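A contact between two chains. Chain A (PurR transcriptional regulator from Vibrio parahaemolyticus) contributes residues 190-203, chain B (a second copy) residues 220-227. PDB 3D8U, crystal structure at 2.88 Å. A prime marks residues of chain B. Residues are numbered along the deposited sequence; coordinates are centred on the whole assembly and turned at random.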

ATOM      1  N   GLU A 190      -0.958  -0.160 -11.452  1.00 79.60           N
ATOM      2  CA  GLU A 190      -2.377  -0.363 -11.215  1.00 80.01           C
ATOM      3  C   GLU A 190      -3.243   0.862 -10.842  1.00 80.30           C
ATOM      4  O   GLU A 190      -4.408   0.958 -11.253  1.00 79.94           O
ATOM      5  CB  GLU A 190      -2.478  -1.413 -10.119  1.00 80.52           C
ATOM      6  CG  GLU A 190      -3.877  -1.903  -9.834  1.00 81.16           C
ATOM      7  CD  GLU A 190      -3.881  -3.030  -8.845  1.00 82.86           C
ATOM      8  OE1 GLU A 190      -3.587  -2.782  -7.640  1.00 81.02           O
ATOM      9  OE2 GLU A 190      -4.193  -4.163  -9.294  1.00 84.77           O
ATOM     10  N   GLU A 191      -2.696   1.764 -10.031  1.00 80.72           N
ATOM     11  CA  GLU A 191      -3.353   3.042  -9.746  1.00 81.49           C
ATOM     12  C   GLU A 191      -3.664   3.827 -11.058  1.00 82.15           C
ATOM     13  O   GLU A 191      -4.752   4.372 -11.228  1.00 82.81           O
ATOM     14  CB  GLU A 191      -2.508   3.917  -8.782  1.00 81.67           C
ATOM     15  CG  GLU A 191      -1.944   3.265  -7.470  1.00 80.93           C
ATOM     16  CD  GLU A 191      -0.616   2.481  -7.673  1.00 82.27           C
ATOM     17  OE1 GLU A 191      -0.263   2.086  -8.814  1.00 80.79           O
ATOM     18  OE2 GLU A 191       0.083   2.242  -6.669  1.00 83.09           O
ATOM     19  N   ILE A 192      -2.716   3.876 -11.988  1.00 82.23           N
ATOM     20  CA  ILE A 192      -2.923   4.559 -13.267  1.00 82.48           C
ATOM     21  C   ILE A 192      -4.084   3.925 -14.072  1.00 83.14           C
ATOM     22  O   ILE A 192      -4.920   4.622 -14.688  1.00 83.68           O
ATOM     23  CB  ILE A 192      -1.616   4.536 -14.095  1.00 82.25           C
ATOM     24  CG1 ILE A 192      -0.551   5.369 -13.408  1.00 82.67           C
ATOM     25  CG2 ILE A 192      -1.799   5.122 -15.447  1.00 81.57           C
ATOM     26  CD1 ILE A 192       0.827   4.857 -13.643  1.00 83.28           C
ATOM     27  N   ALA A 193      -4.127   2.597 -14.078  1.00 82.67           N
ATOM     28  CA  ALA A 193      -5.147   1.889 -14.824  1.00 81.92           C
ATOM     29  C   ALA A 193      -6.534   2.200 -14.262  1.00 81.68           C
ATOM     30  O   ALA A 193      -7.503   2.326 -15.018  1.00 82.31           O
ATOM     31  CB  ALA A 193      -4.879   0.412 -14.787  1.00 81.68           C
ATOM     32  N   ILE A 194      -6.636   2.332 -12.944  1.00 80.38           N
ATOM     33  CA  ILE A 194      -7.945   2.526 -12.359  1.00 79.38           C
ATOM     34  C   ILE A 194      -8.467   3.918 -12.689  1.00 79.51           C
ATOM     35  O   ILE A 194      -9.663   4.051 -12.967  1.00 79.65           O
ATOM     36  CB  ILE A 194      -7.938   2.256 -10.843  1.00 79.38           C
ATOM     37  CG1 ILE A 194      -7.610   0.776 -10.593  1.00 80.44           C
ATOM     38  CG2 ILE A 194      -9.237   2.706 -10.191  1.00 76.26           C
ATOM     39  CD1 ILE A 194      -8.751  -0.233 -10.831  1.00 81.77           C
ATOM     40  N   GLY A 195      -7.577   4.934 -12.660  1.00 78.67           N
ATOM     41  CA  GLY A 195      -7.916   6.293 -13.044  1.00 77.52           C
ATOM     42  C   GLY A 195      -8.428   6.250 -14.466  1.00 77.78           C
ATOM     43  O   GLY A 195      -9.584   6.565 -14.752  1.00 77.81           O
ATOM     44  N   ALA A 196      -7.566   5.814 -15.363  1.00 78.02           N
ATOM     45  CA  ALA A 196      -7.941   5.575 -16.742  1.00 78.56           C
ATOM     46  C   ALA A 196      -9.324   4.870 -16.897  1.00 78.47           C
ATOM     47  O   ALA A 196     -10.129   5.188 -17.795  1.00 78.39           O
ATOM     48  CB  ALA A 196      -6.840   4.768 -17.413  1.00 78.37           C
ATOM     49  N   LEU A 197      -9.607   3.926 -16.017  1.00 78.05           N
ATOM     50  CA  LEU A 197     -10.825   3.182 -16.149  1.00 78.50           C
ATOM     51  C   LEU A 197     -12.027   4.079 -15.849  1.00 78.03           C
ATOM     52  O   LEU A 197     -12.940   4.229 -16.657  1.00 78.38           O
ATOM     53  CB  LEU A 197     -10.774   2.013 -15.192  1.00 79.46           C
ATOM     54  CG  LEU A 197     -11.128   0.658 -15.799  1.00 81.17           C
ATOM     55  CD1 LEU A 197     -10.901  -0.372 -14.723  1.00 83.13           C
ATOM     56  CD2 LEU A 197     -12.602   0.643 -16.260  1.00 84.03           C
ATOM     57  N   PHE A 198     -12.004   4.687 -14.680  1.00 77.22           N
ATOM     58  CA  PHE A 198     -12.908   5.758 -14.342  1.00 76.44           C
ATOM     59  C   PHE A 198     -13.010   6.884 -15.373  1.00 76.55           C
ATOM     60  O   PHE A 198     -14.113   7.363 -15.639  1.00 75.57           O
ATOM     61  CB  PHE A 198     -12.507   6.323 -12.990  1.00 76.25           C
ATOM     62  CG  PHE A 198     -12.917   5.471 -11.840  1.00 75.69           C
ATOM     63  CD1 PHE A 198     -14.207   4.959 -11.760  1.00 75.41           C
ATOM     64  CD2 PHE A 198     -12.029   5.195 -10.817  1.00 77.33           C
ATOM     65  CE1 PHE A 198     -14.596   4.172 -10.690  1.00 75.55           C
ATOM     66  CE2 PHE A 198     -12.422   4.414  -9.707  1.00 77.24           C
ATOM     67  CZ  PHE A 198     -13.703   3.902  -9.653  1.00 76.10           C
ATOM     68  N   GLU A 199     -11.881   7.308 -15.959  1.00 77.13           N
ATOM     69  CA  GLU A 199     -11.930   8.291 -17.048  1.00 77.99           C
ATOM     70  C   GLU A 199     -12.931   7.839 -18.116  1.00 78.46           C
ATOM     71  O   GLU A 199     -13.892   8.553 -18.448  1.00 78.46           O
ATOM     72  CB  GLU A 199     -10.566   8.459 -17.680  1.00 78.69           C
ATOM     73  CG  GLU A 199     -10.117   9.914 -17.919  1.00 80.69           C
ATOM     74  CD  GLU A 199     -11.256  10.861 -18.230  1.00 82.67           C
ATOM     75  OE1 GLU A 199     -11.726  11.600 -17.315  1.00 81.76           O
ATOM     76  OE2 GLU A 199     -11.669  10.848 -19.404  1.00 82.63           O
ATOM     77  N   CYS A 200     -12.728   6.617 -18.601  1.00 78.63           N
ATOM     78  CA  CYS A 200     -13.658   5.968 -19.512  1.00 79.21           C
ATOM     79  C   CYS A 200     -15.123   6.027 -19.131  1.00 79.40           C
ATOM     80  O   CYS A 200     -15.996   6.214 -20.001  1.00 79.38           O
ATOM     81  CB  CYS A 200     -13.256   4.527 -19.680  1.00 78.94           C
ATOM     82  SG  CYS A 200     -11.851   4.395 -20.743  1.00 81.91           S
ATOM     83  N   HIS A 201     -15.414   5.843 -17.849  1.00 79.78           N
ATOM     84  CA  HIS A 201     -16.814   5.873 -17.453  1.00 80.76           C
ATOM     85  C   HIS A 201     -17.311   7.284 -17.655  1.00 81.17           C
ATOM     86  O   HIS A 201     -18.321   7.481 -18.325  1.00 81.49           O
ATOM     87  CB  HIS A 201     -17.039   5.321 -16.044  1.00 80.42           C
ATOM     88  CG  HIS A 201     -16.891   3.833 -15.975  1.00 82.12           C
ATOM     89  ND1 HIS A 201     -15.701   3.216 -15.648  1.00 84.34           N
ATOM     90  CD2 HIS A 201     -17.764   2.835 -16.256  1.00 82.65           C
ATOM     91  CE1 HIS A 201     -15.853   1.904 -15.712  1.00 82.84           C
ATOM     92  NE2 HIS A 201     -17.099   1.647 -16.065  1.00 82.34           N
ATOM     93  N   ARG A 202     -16.535   8.256 -17.164  1.00 81.47           N
ATOM     94  CA  ARG A 202     -16.876   9.674 -17.244  1.00 81.43           C
ATOM     95  C   ARG A 202     -17.147  10.083 -18.677  1.00 81.26           C
ATOM     96  O   ARG A 202     -17.951  10.975 -18.967  1.00 80.85           O
ATOM     97  CB  ARG A 202     -15.720  10.498 -16.703  1.00 81.52           C
ATOM     98  CG  ARG A 202     -15.925  11.987 -16.774  1.00 82.34           C
ATOM     99  CD  ARG A 202     -14.683  12.682 -16.325  1.00 85.72           C
ATOM    100  NE  ARG A 202     -14.566  12.621 -14.865  1.00 89.55           N
ATOM    101  CZ  ARG A 202     -13.691  11.875 -14.184  1.00 90.69           C
ATOM    102  NH1 ARG A 202     -12.811  11.087 -14.801  1.00 90.24           N
ATOM    103  NH2 ARG A 202     -13.700  11.924 -12.862  1.00 92.50           N
ATOM    104  N   ARG A 203     -16.468   9.401 -19.578  1.00 81.44           N
ATOM    105  CA  ARG A 203     -16.468   9.802 -20.956  1.00 81.55           C
ATOM    106  C   ARG A 203     -17.422   8.965 -21.742  1.00 81.16           C
ATOM    107  O   ARG A 203     -17.534   9.109 -22.963  1.00 80.79           O
ATOM    108  CB  ARG A 203     -15.073   9.655 -21.516  1.00 81.56           C
ATOM    109  CG  ARG A 203     -14.245  10.865 -21.305  1.00 81.95           C
ATOM    110  CD  ARG A 203     -12.954  10.691 -22.073  1.00 83.98           C
ATOM    111  NE  ARG A 203     -12.119  11.863 -21.915  1.00 84.58           N
ATOM    112  CZ  ARG A 203     -11.818  12.693 -22.893  1.00 85.36           C
ATOM    113  NH1 ARG A 203     -11.046  13.741 -22.650  1.00 88.23           N
ATOM    114  NH2 ARG A 203     -12.261  12.461 -24.117  1.00 86.19           N
TER
ATOM    115  N   SER B 220      -5.974  10.273  -2.301  1.00 83.50           N
ATOM    116  CA  SER B 220      -6.160  10.807  -3.642  1.00 83.23           C
ATOM    117  C   SER B 220      -6.719   9.751  -4.576  1.00 82.51           C
ATOM    118  O   SER B 220      -7.289  10.072  -5.620  1.00 82.19           O
ATOM    119  CB  SER B 220      -4.833  11.309  -4.183  1.00 83.21           C
ATOM    120  OG  SER B 220      -3.966  10.205  -4.291  1.00 84.46           O
HETATM  121  N   MSE B 221      -6.564   8.489  -4.190  1.00 82.36           N
HETATM  122  CA  MSE B 221      -7.022   7.365  -5.023  1.00 82.73           C
HETATM  123  C   MSE B 221      -8.487   7.493  -5.296  1.00 81.57           C
HETATM  124  O   MSE B 221      -8.907   7.502  -6.434  1.00 80.97           O
HETATM  125  CB  MSE B 221      -6.704   6.031  -4.357  1.00 83.18           C
HETATM  126  CG  MSE B 221      -7.663   4.922  -4.656  1.00 89.04           C
HETATM  127 SE   MSE B 221      -7.386   3.943  -6.313  0.80105.94          SE
HETATM  128  CE  MSE B 221      -5.511   3.371  -6.090  1.00 99.22           C
ATOM    129  N   GLY B 222      -9.242   7.645  -4.213  1.00 81.59           N
ATOM    130  CA  GLY B 222     -10.673   7.733  -4.244  1.00 80.65           C
ATOM    131  C   GLY B 222     -11.077   9.095  -4.701  1.00 80.78           C
ATOM    132  O   GLY B 222     -12.083   9.227  -5.353  1.00 81.79           O
ATOM    133  N   GLU B 223     -10.297  10.116  -4.362  1.00 80.73           N
ATOM    134  CA  GLU B 223     -10.569  11.492  -4.809  1.00 80.56           C
ATOM    135  C   GLU B 223     -10.745  11.599  -6.315  1.00 80.60           C
ATOM    136  O   GLU B 223     -11.454  12.481  -6.796  1.00 80.71           O
ATOM    137  CB  GLU B 223      -9.427  12.426  -4.415  1.00 80.31           C
ATOM    138  CG  GLU B 223      -9.673  13.852  -4.846  1.00 81.56           C
ATOM    139  CD  GLU B 223      -8.450  14.712  -4.711  1.00 83.89           C
ATOM    140  OE1 GLU B 223      -7.402  14.129  -4.357  1.00 86.52           O
ATOM    141  OE2 GLU B 223      -8.522  15.952  -4.959  1.00 82.25           O
ATOM    142  N   HIS B 224     -10.075  10.719  -7.055  1.00 80.18           N
ATOM    143  CA  HIS B 224     -10.074  10.834  -8.481  1.00 80.05           C
ATOM    144  C   HIS B 224     -10.717   9.641  -9.146  1.00 81.23           C
ATOM    145  O   HIS B 224     -10.364   9.298 -10.279  1.00 81.74           O
ATOM    146  CB  HIS B 224      -8.656  11.028  -8.994  1.00 79.38           C
ATOM    147  CG  HIS B 224      -8.195  12.447  -8.972  1.00 76.46           C
ATOM    148  ND1 HIS B 224      -7.598  13.021  -7.870  1.00 74.30           N
ATOM    149  CD2 HIS B 224      -8.244  13.411  -9.920  1.00 73.89           C
ATOM    150  CE1 HIS B 224      -7.292  14.274  -8.138  1.00 72.44           C
ATOM    151  NE2 HIS B 224      -7.679  14.538  -9.374  1.00 73.21           N
ATOM    152  N   ALA B 225     -11.643   8.997  -8.440  1.00 81.96           N
ATOM    153  CA  ALA B 225     -12.530   8.009  -9.044  1.00 82.59           C
ATOM    154  C   ALA B 225     -13.697   8.743  -9.738  1.00 83.24           C
ATOM    155  O   ALA B 225     -13.714   9.960  -9.767  1.00 84.32           O
ATOM    156  CB  ALA B 225     -13.034   7.117  -7.992  1.00 82.78           C
ATOM    157  N   TYR B 226     -14.650   8.027 -10.319  1.00 83.78           N
ATOM    158  CA  TYR B 226     -15.819   8.660 -10.929  1.00 84.14           C
ATOM    159  C   TYR B 226     -17.109   7.892 -10.658  1.00 84.11           C
ATOM    160  O   TYR B 226     -17.179   6.708 -10.964  1.00 84.38           O
ATOM    161  CB  TYR B 226     -15.674   8.728 -12.430  1.00 84.66           C
ATOM    162  CG  TYR B 226     -16.941   9.223 -13.093  1.00 86.11           C
ATOM    163  CD1 TYR B 226     -17.869   8.327 -13.631  1.00 86.38           C
ATOM    164  CD2 TYR B 226     -17.221  10.596 -13.166  1.00 86.68           C
ATOM    165  CE1 TYR B 226     -19.035   8.780 -14.234  1.00 86.76           C
ATOM    166  CE2 TYR B 226     -18.380  11.064 -13.773  1.00 86.49           C
ATOM    167  CZ  TYR B 226     -19.279  10.146 -14.301  1.00 86.96           C
ATOM    168  OH  TYR B 226     -20.429  10.598 -14.885  1.00 87.32           O
ATOM    169  N   PRO B 227     -18.132   8.558 -10.093  1.00 83.61           N
ATOM    170  CA  PRO B 227     -18.094   9.894  -9.525  1.00 83.14           C
ATOM    171  C   PRO B 227     -17.085   9.866  -8.394  1.00 82.69           C
ATOM    172  O   PRO B 227     -16.937   8.822  -7.776  1.00 83.29           O
ATOM    173  CB  PRO B 227     -19.494  10.036  -8.935  1.00 82.88           C
ATOM    174  CG  PRO B 227     -20.330   9.171  -9.739  1.00 82.74           C
ATOM    175  CD  PRO B 227     -19.478   7.976  -9.980  1.00 83.43           C
TER

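The contact between the helix 190-202 of chain A and the stretch 220-227 of chain B buries 450 Å², and no hydrogen bond or salt bridge crosses it; it is held by packing of aromatic and aliphatic groups. Glu191, Ile194, Phe198, His201 and Arg202, spaced three or four residues apart except at the end, form one side of the helix. Against them lie the last turn of a helix, ending at Glu223′, then His224′, the first residue to leave the helical conformation, and the extended pair Ala225′ and Tyr226′.

Aromatic faces supply the closest packing. Phe198, chi1 in the m well, points toward chain B, and the CB of Ala225′ sits over its ring face, 3.7 Å from the ring centroid and 3.3 Å from Phe198 CE2. Tyr226′ N lies over the same face, 3.4 Å from Phe198 CD1. Tyr226′, with chi1 t, has the largest covered area, 116 Å² for the whole residue, and its ring lies against the end of the helix. Arg202 CA stands 3.8 Å from the centroid of that ring, only 9° off its normal, so the flat ring covers helix backbone as well as side chain. Phe198, Ile194 and Ala225′ are buried, as suits apolar residues, whereas Arg202 is exposed.

Further carbon contacts extend the packing. His201 CB is 3.9 Å from Tyr226′ CD1, while its imidazole leads away and ND1 makes a weak hydrogen bond to Leu197 O. At the other end, selenomethionine Met221′ brings its flexible tip to the helix, CE lying 3.8 Å from Glu191 CG and SE 4.5 Å from Ile194 CG2. Glu191 thus offers its methylene while its carboxylate leads away.

The guanidinium of Arg202 completes the contact without a polar bond across it. Tyr226′ CD2 lies over its face, 3.7 Å from Arg202 NE, while within chain A a salt bridge from Arg202 NH1 to Glu199 OE1 (2.8 Å) tethers the group.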